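Local atomic coordinates of putative tetR family transcription regulator (PDB entry 3PPB), a protein that probably binds DNA through an N-terminal helix-turn-helix domain and regulates transcription, as a member of the TetR family. Residues L21-G26 against K103-Q108; A92-A97 against L162-Y167. One frame throughout, in Å; residues are numbered along the deposited sequence.

Contact 1 (L21-G26 against K103-Q108). With EDO (1,2-ethanediol), chain F.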
loop_
_atom_site.group_PDB
_atom_site.type_symbol
_atom_site.label_atom_id
_atom_site.label_comp_id
_atom_site.label_asym_id
_atom_site.label_seq_id
_atom_site.Cartn_x
_atom_site.Cartn_y
_atom_site.Cartn_z
ATOM N N LEU A 21 -0.261 -19.703 -2.149
ATOM C CA LEU A 21 -0.992 -19.781 -0.884
ATOM C C LEU A 21 -0.905 -18.513 -0.048
ATOM O O LEU A 21 -1.920 -18.126 0.532
ATOM C CB LEU A 21 -0.539 -20.991 -0.059
ATOM C CG LEU A 21 -0.894 -22.364 -0.639
ATOM C CD1 LEU A 21 -0.111 -23.449 0.036
ATOM C CD2 LEU A 21 -2.401 -22.656 -0.524
ATOM N N PHE A 22 0.274 -17.854 0.014
ATOM C CA PHE A 22 0.426 -16.603 0.769
ATOM C C PHE A 22 -0.453 -15.501 0.169
ATOM O O PHE A 22 -0.846 -14.583 0.882
ATOM C CB PHE A 22 1.895 -16.140 0.832
ATOM C CG PHE A 22 2.829 -16.972 1.681
ATOM C CD1 PHE A 22 2.330 -17.857 2.633
ATOM C CD2 PHE A 22 4.206 -16.850 1.551
ATOM C CE1 PHE A 22 3.192 -18.609 3.430
ATOM C CE2 PHE A 22 5.070 -17.596 2.347
ATOM C CZ PHE A 22 4.559 -18.486 3.276
ATOM N N VAL A 23 -0.794 -15.610 -1.116
ATOM C CA VAL A 23 -1.660 -14.620 -1.750
ATOM C C VAL A 23 -3.144 -14.983 -1.507
ATOM O O VAL A 23 -3.916 -14.112 -1.119
ATOM C CB VAL A 23 -1.335 -14.481 -3.258
ATOM C CG1 VAL A 23 -2.500 -13.865 -4.038
ATOM C CG2 VAL A 23 -0.054 -13.689 -3.460
ATOM N N SER A 24 -3.545 -16.246 -1.758
ATOM C CA SER A 24 -4.953 -16.636 -1.630
ATOM C C SER A 24 -5.413 -16.833 -0.186
ATOM O O SER A 24 -6.590 -16.612 0.087
ATOM C CB SER A 24 -5.243 -17.894 -2.439
ATOM O OG SER A 24 -4.319 -18.925 -2.134
ATOM N N GLN A 25 -4.512 -17.227 0.734
ATOM C CA GLN A 25 -4.880 -17.512 2.133
ATOM C C GLN A 25 -4.127 -16.691 3.188
ATOM O O GLN A 25 -4.394 -16.856 4.375
ATOM C CB GLN A 25 -4.621 -18.987 2.436
ATOM C CG GLN A 25 -5.528 -19.948 1.695
ATOM C CD GLN A 25 -5.162 -21.392 1.924
ATOM O OE1 GLN A 25 -5.585 -22.275 1.171
ATOM N NE2 GLN A 25 -4.379 -21.678 2.963
ATOM N N GLY A 26 -3.157 -15.891 2.773
ATOM C CA GLY A 26 -2.348 -15.111 3.698
ATOM C C GLY A 26 -1.209 -15.917 4.286
ATOM O O GLY A 26 -1.146 -17.132 4.112
ATOM N N LYS A 103 2.310 -12.479 -8.635
ATOM C CA LYS A 103 3.450 -11.806 -8.015
ATOM C C LYS A 103 3.123 -10.353 -7.671
ATOM O O LYS A 103 3.571 -9.856 -6.634
ATOM C CB LYS A 103 4.674 -11.877 -8.930
ATOM C CG LYS A 103 5.288 -13.251 -8.946
ATOM C CD LYS A 103 6.255 -13.442 -10.103
ATOM C CE LYS A 103 6.695 -14.889 -10.110
ATOM N NZ LYS A 103 7.543 -15.185 -11.287
ATOM N N GLN A 104 2.285 -9.694 -8.507
ATOM C CA GLN A 104 1.854 -8.323 -8.251
ATOM C C GLN A 104 0.901 -8.279 -7.029
ATOM O O GLN A 104 1.068 -7.421 -6.161
ATOM C CB GLN A 104 1.206 -7.687 -9.494
ATOM C CG GLN A 104 0.614 -6.295 -9.254
ATOM C CD GLN A 104 1.600 -5.302 -8.673
ATOM O OE1 GLN A 104 2.816 -5.388 -8.883
ATOM N NE2 GLN A 104 1.090 -4.313 -7.952
ATOM N N ALA A 105 -0.056 -9.226 -6.942
ATOM C CA ALA A 105 -0.960 -9.316 -5.780
ATOM C C ALA A 105 -0.131 -9.528 -4.483
ATOM O O ALA A 105 -0.458 -8.948 -3.455
ATOM C CB ALA A 105 -1.952 -10.454 -5.973
ATOM N N PHE A 106 0.975 -10.313 -4.571
ATOM C CA PHE A 106 1.936 -10.579 -3.495
ATOM C C PHE A 106 2.583 -9.260 -3.055
ATOM O O PHE A 106 2.708 -9.038 -1.853
ATOM C CB PHE A 106 3.005 -11.607 -3.958
ATOM C CG PHE A 106 4.125 -11.837 -2.970
ATOM C CD1 PHE A 106 3.979 -12.749 -1.932
ATOM C CD2 PHE A 106 5.321 -11.123 -3.064
ATOM C CE1 PHE A 106 4.999 -12.944 -0.999
ATOM C CE2 PHE A 106 6.343 -11.319 -2.129
ATOM C CZ PHE A 106 6.183 -12.246 -1.115
ATOM N N PHE A 107 2.951 -8.364 -4.010
ATOM C CA PHE A 107 3.519 -7.045 -3.652
ATOM C C PHE A 107 2.465 -6.190 -2.953
ATOM O O PHE A 107 2.726 -5.595 -1.913
ATOM C CB PHE A 107 4.049 -6.290 -4.882
ATOM C CG PHE A 107 5.387 -6.700 -5.450
ATOM C CD1 PHE A 107 6.311 -7.404 -4.674
ATOM C CD2 PHE A 107 5.754 -6.324 -6.732
ATOM C CE1 PHE A 107 7.556 -7.753 -5.191
ATOM C CE2 PHE A 107 7.022 -6.636 -7.231
ATOM C CZ PHE A 107 7.905 -7.357 -6.465
ATOM N N GLN A 108 1.265 -6.166 -3.498
ATOM C CA GLN A 108 0.174 -5.384 -2.940
ATOM C C GLN A 108 -0.064 -5.835 -1.482
ATOM O O GLN A 108 -0.204 -5.013 -0.590
ATOM C CB GLN A 108 -1.060 -5.557 -3.844
ATOM C CG GLN A 108 -1.999 -4.374 -3.924
ATOM C CD GLN A 108 -1.398 -3.059 -4.367
ATOM O OE1 GLN A 108 -1.002 -2.253 -3.541
ATOM N NE2 GLN A 108 -1.408 -2.757 -5.663
HETATM C C1 EDO F . -1.177 -2.050 0.624
HETATM O O1 EDO F . -1.206 -2.367 -0.774
HETATM C C2 EDO F . 0.016 -1.137 0.890
HETATM O O2 EDO F . 0.319 -1.122 2.293
#
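Val23, on the last turn of helix 10-24, pushes its two methyl groups against the flank of helix 101-110 at Ala105 and Phe106. Its CB points toward that helix, and the branch point splits the work. CG1, anti to the backbone N (chi1 159°), meets the methyl of Ala105, with Val23 CG1 4.0 Å from Ala105 CB. CG2, beside the backbone N, makes the closer approach: Val23 CG2 lies 3.7 Å from Phe106 CA, and equally close to Phe106 CB, so it rests on the root of the phenylalanine and comes to its ring at the edge, near the ring plane. Phe106 then carries its ring on to Leu60 of helix 53-74 and to Tyr110, whose hydroxyl is hydrogen-bonded to Phe22 O.

At the far end of the segment, Gln108 faces the second subunit and packs on its Met112. A 1,2-ethanediol, probably from the crystallisation liquor, donates a hydrogen bond from O1 to Gln108 O at 2.8 Å and is also bonded to Gln108 O of the second subunit. Gln108 NE2, pointing away from the diol, is hydrogen-bonded to Leu162 O. A leucine in place of Gln108 would probably leave Leu162 O without this side-chain donor and remove one of the polar ties between helices 101-110 and 150-170.

Between the two segments there is no hydrogen bond. Two methyls rest on an alanine methyl and on the backbone and CB of Phe106, which implies a small, weakly directional van der Waals joint, with the Phe22 O to Tyr110 OH bond as a polar link nearby.

Contact 2 (A92-A97 against L162-Y167). With EDO (1,2-ethanediol), chain G.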
loop_
_atom_site.group_PDB
_atom_site.type_symbol
_atom_site.label_atom_id
_atom_site.label_comp_id
_atom_site.label_asym_id
_atom_site.label_seq_id
_atom_site.Cartn_x
_atom_site.Cartn_y
_atom_site.Cartn_z
ATOM N N ALA A 92 7.571 0.105 -17.660
ATOM C CA ALA A 92 8.066 -1.286 -17.564
ATOM C C ALA A 92 7.584 -1.935 -16.268
ATOM O O ALA A 92 7.255 -3.121 -16.262
ATOM C CB ALA A 92 9.589 -1.331 -17.613
ATOM N N ALA A 93 7.548 -1.154 -15.168
ATOM C CA ALA A 93 7.085 -1.635 -13.849
ATOM C C ALA A 93 5.589 -1.972 -13.914
ATOM O O ALA A 93 5.175 -3.045 -13.476
ATOM C CB ALA A 93 7.365 -0.581 -12.767
ATOM N N LEU A 94 4.791 -1.069 -14.502
ATOM C CA LEU A 94 3.342 -1.251 -14.643
ATOM C C LEU A 94 3.050 -2.404 -15.596
ATOM O O LEU A 94 2.158 -3.190 -15.297
ATOM C CB LEU A 94 2.662 0.065 -15.085
ATOM C CG LEU A 94 2.054 0.958 -13.960
ATOM C CD1 LEU A 94 3.043 1.229 -12.839
ATOM C CD2 LEU A 94 1.616 2.315 -14.507
ATOM N N THR A 95 3.851 -2.569 -16.687
ATOM C CA THR A 95 3.676 -3.680 -17.630
ATOM C C THR A 95 3.942 -4.991 -16.903
ATOM O O THR A 95 3.174 -5.948 -17.062
ATOM C CB THR A 95 4.587 -3.516 -18.850
ATOM O OG1 THR A 95 4.250 -2.291 -19.497
ATOM C CG2 THR A 95 4.483 -4.679 -19.849
ATOM N N TRP A 96 5.001 -5.021 -16.070
ATOM C CA TRP A 96 5.361 -6.212 -15.295
ATOM C C TRP A 96 4.206 -6.592 -14.368
ATOM O O TRP A 96 3.855 -7.767 -14.300
ATOM C CB TRP A 96 6.662 -5.983 -14.511
ATOM C CG TRP A 96 7.080 -7.173 -13.691
ATOM C CD1 TRP A 96 7.964 -8.150 -14.051
ATOM C CD2 TRP A 96 6.622 -7.510 -12.370
ATOM N NE1 TRP A 96 8.096 -9.073 -13.034
ATOM C CE2 TRP A 96 7.266 -8.715 -11.996
ATOM C CE3 TRP A 96 5.725 -6.915 -11.466
ATOM C CZ2 TRP A 96 7.064 -9.311 -10.742
ATOM C CZ3 TRP A 96 5.498 -7.532 -10.243
ATOM C CH2 TRP A 96 6.154 -8.720 -9.898
ATOM N N ALA A 97 3.604 -5.591 -13.682
ATOM C CA ALA A 97 2.468 -5.775 -12.767
ATOM C C ALA A 97 1.255 -6.421 -13.478
ATOM O O ALA A 97 0.608 -7.281 -12.900
ATOM C CB ALA A 97 2.064 -4.437 -12.167
ATOM N N LEU A 162 2.218 1.289 -6.164
ATOM C CA LEU A 162 1.173 0.416 -5.627
ATOM C C LEU A 162 -0.209 0.980 -5.880
ATOM O O LEU A 162 -1.135 0.219 -6.135
ATOM C CB LEU A 162 1.390 0.134 -4.134
ATOM C CG LEU A 162 2.626 -0.737 -3.789
ATOM C CD1 LEU A 162 2.825 -0.787 -2.310
ATOM C CD2 LEU A 162 2.496 -2.154 -4.364
ATOM N N ALA A 163 -0.348 2.313 -5.854
ATOM C CA ALA A 163 -1.626 2.976 -6.125
ATOM C C ALA A 163 -2.010 2.807 -7.600
ATOM O O ALA A 163 -3.154 2.485 -7.888
ATOM C CB ALA A 163 -1.538 4.442 -5.764
ATOM N N ALA A 164 -1.051 2.998 -8.528
ATOM C CA ALA A 164 -1.325 2.914 -9.972
ATOM C C ALA A 164 -1.621 1.479 -10.387
ATOM O O ALA A 164 -2.507 1.265 -11.213
ATOM C CB ALA A 164 -0.154 3.487 -10.790
ATOM N N THR A 165 -0.941 0.498 -9.781
ATOM C CA THR A 165 -1.167 -0.910 -10.116
ATOM C C THR A 165 -2.466 -1.420 -9.488
ATOM O O THR A 165 -3.103 -2.269 -10.088
ATOM C CB THR A 165 0.035 -1.769 -9.792
ATOM O OG1 THR A 165 0.359 -1.674 -8.408
ATOM C CG2 THR A 165 1.241 -1.410 -10.658
ATOM N N ARG A 166 -2.887 -0.871 -8.328
ATOM C CA ARG A 166 -4.187 -1.165 -7.721
ATOM C C ARG A 166 -5.265 -0.693 -8.698
ATOM O O ARG A 166 -6.163 -1.447 -9.045
ATOM C CB ARG A 166 -4.329 -0.415 -6.362
ATOM C CG ARG A 166 -5.753 -0.350 -5.741
ATOM C CD ARG A 166 -6.121 -1.640 -5.014
ATOM N NE ARG A 166 -6.467 -2.705 -5.955
ATOM C CZ ARG A 166 -5.878 -3.895 -6.007
ATOM N NH1 ARG A 166 -4.935 -4.216 -5.132
ATOM N NH2 ARG A 166 -6.241 -4.781 -6.925
ATOM N N TYR A 167 -5.124 0.559 -9.176
ATOM C CA TYR A 167 -6.028 1.209 -10.122
ATOM C C TYR A 167 -6.161 0.401 -11.417
ATOM O O TYR A 167 -7.286 0.145 -11.862
ATOM C CB TYR A 167 -5.513 2.635 -10.430
ATOM C CG TYR A 167 -6.386 3.449 -11.356
ATOM C CD1 TYR A 167 -7.570 4.027 -10.903
ATOM C CD2 TYR A 167 -6.043 3.623 -12.693
ATOM C CE1 TYR A 167 -8.384 4.773 -11.757
ATOM C CE2 TYR A 167 -6.852 4.355 -13.554
ATOM C CZ TYR A 167 -8.002 4.963 -13.072
ATOM O OH TYR A 167 -8.791 5.735 -13.894
HETATM C C1 EDO G . 9.190 -12.140 -14.270
HETATM O O1 EDO G . 9.029 -12.168 -12.843
HETATM C C2 EDO G . 10.378 -11.245 -14.615
HETATM O O2 EDO G . 10.482 -11.103 -16.040
#
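Thr165 presents its methyl group to helix 82-99, where Ala97 and Leu94 receive it; the contact is apolar throughout, and no hydrogen bond crosses between the segments. The closest touch is snug: Ala97 CB stands 3.5 Å from Thr165 CG2, tighter than usual for two carbons. Leu94 CD1 lies 3.9 Å from Thr165 CG2, the leucine side chain crossing that of Thr165 at a slant. The other branch, Leu94 CD2, only brushes the methyl of Ala164, 4.3 Å from Ala164 CB. All four residues are buried, and Tyr161, one turn before Thr165, also packs on both Leu94 and Ala97.

Polar bonds run elsewhere. With chi1 at 59°, Thr165 OG1 sits between the backbone N and the carbonyl carbon, where it bonds to Tyr161 O in its own helix; the same rotation sets CG2 beside the backbone N, facing helix 82-99. Arg166 holds Asp170 by a salt bridge and gives a hydrogen bond to Met112 O of the second subunit. On another side of helix 82-99, Trp96 NE1 donates a weak hydrogen bond to O1 of a 1,2-ethanediol at 3.2 Å, the diol oxygen lying at the ring edge; the same diol is bonded to Glu67.

Ala97 meets Thr165 directly, while Leu94 bridges to Ala164; the segment axes are 10.2 Å apart at closest approach, crossing at -44° with both helices running broadly the same way. This is helix-on-helix packing in the all-helical C-terminal domain of a TetR-like regulator, with helix 150-170 also reaching the second subunit.

In the fold
The centres of contact 1 and contact 2 lie 15 Å apart. Helix 101-110, one partner in contact 1, follows helix 82-99 of contact 2 in the chain and also touches helix 150-170. It receives the end of helix 10-24, from the probable DNA-binding part, while Gln108 NE2 reaches Leu162 O at 3.0 Å, a probable hydrogen bond into contact 2. Gln104 joins in, packing on Ala97 and hydrogen-bonded through OE1 to Tyr161 OH. Both contacts touch the second subunit. A bound tetraethylene glycol lies about 6 Å from the side chain of Leu94 and about 13 Å from that of Phe106. The arrangement is consistent with a path joining the DNA-binding part to the C-terminal helices.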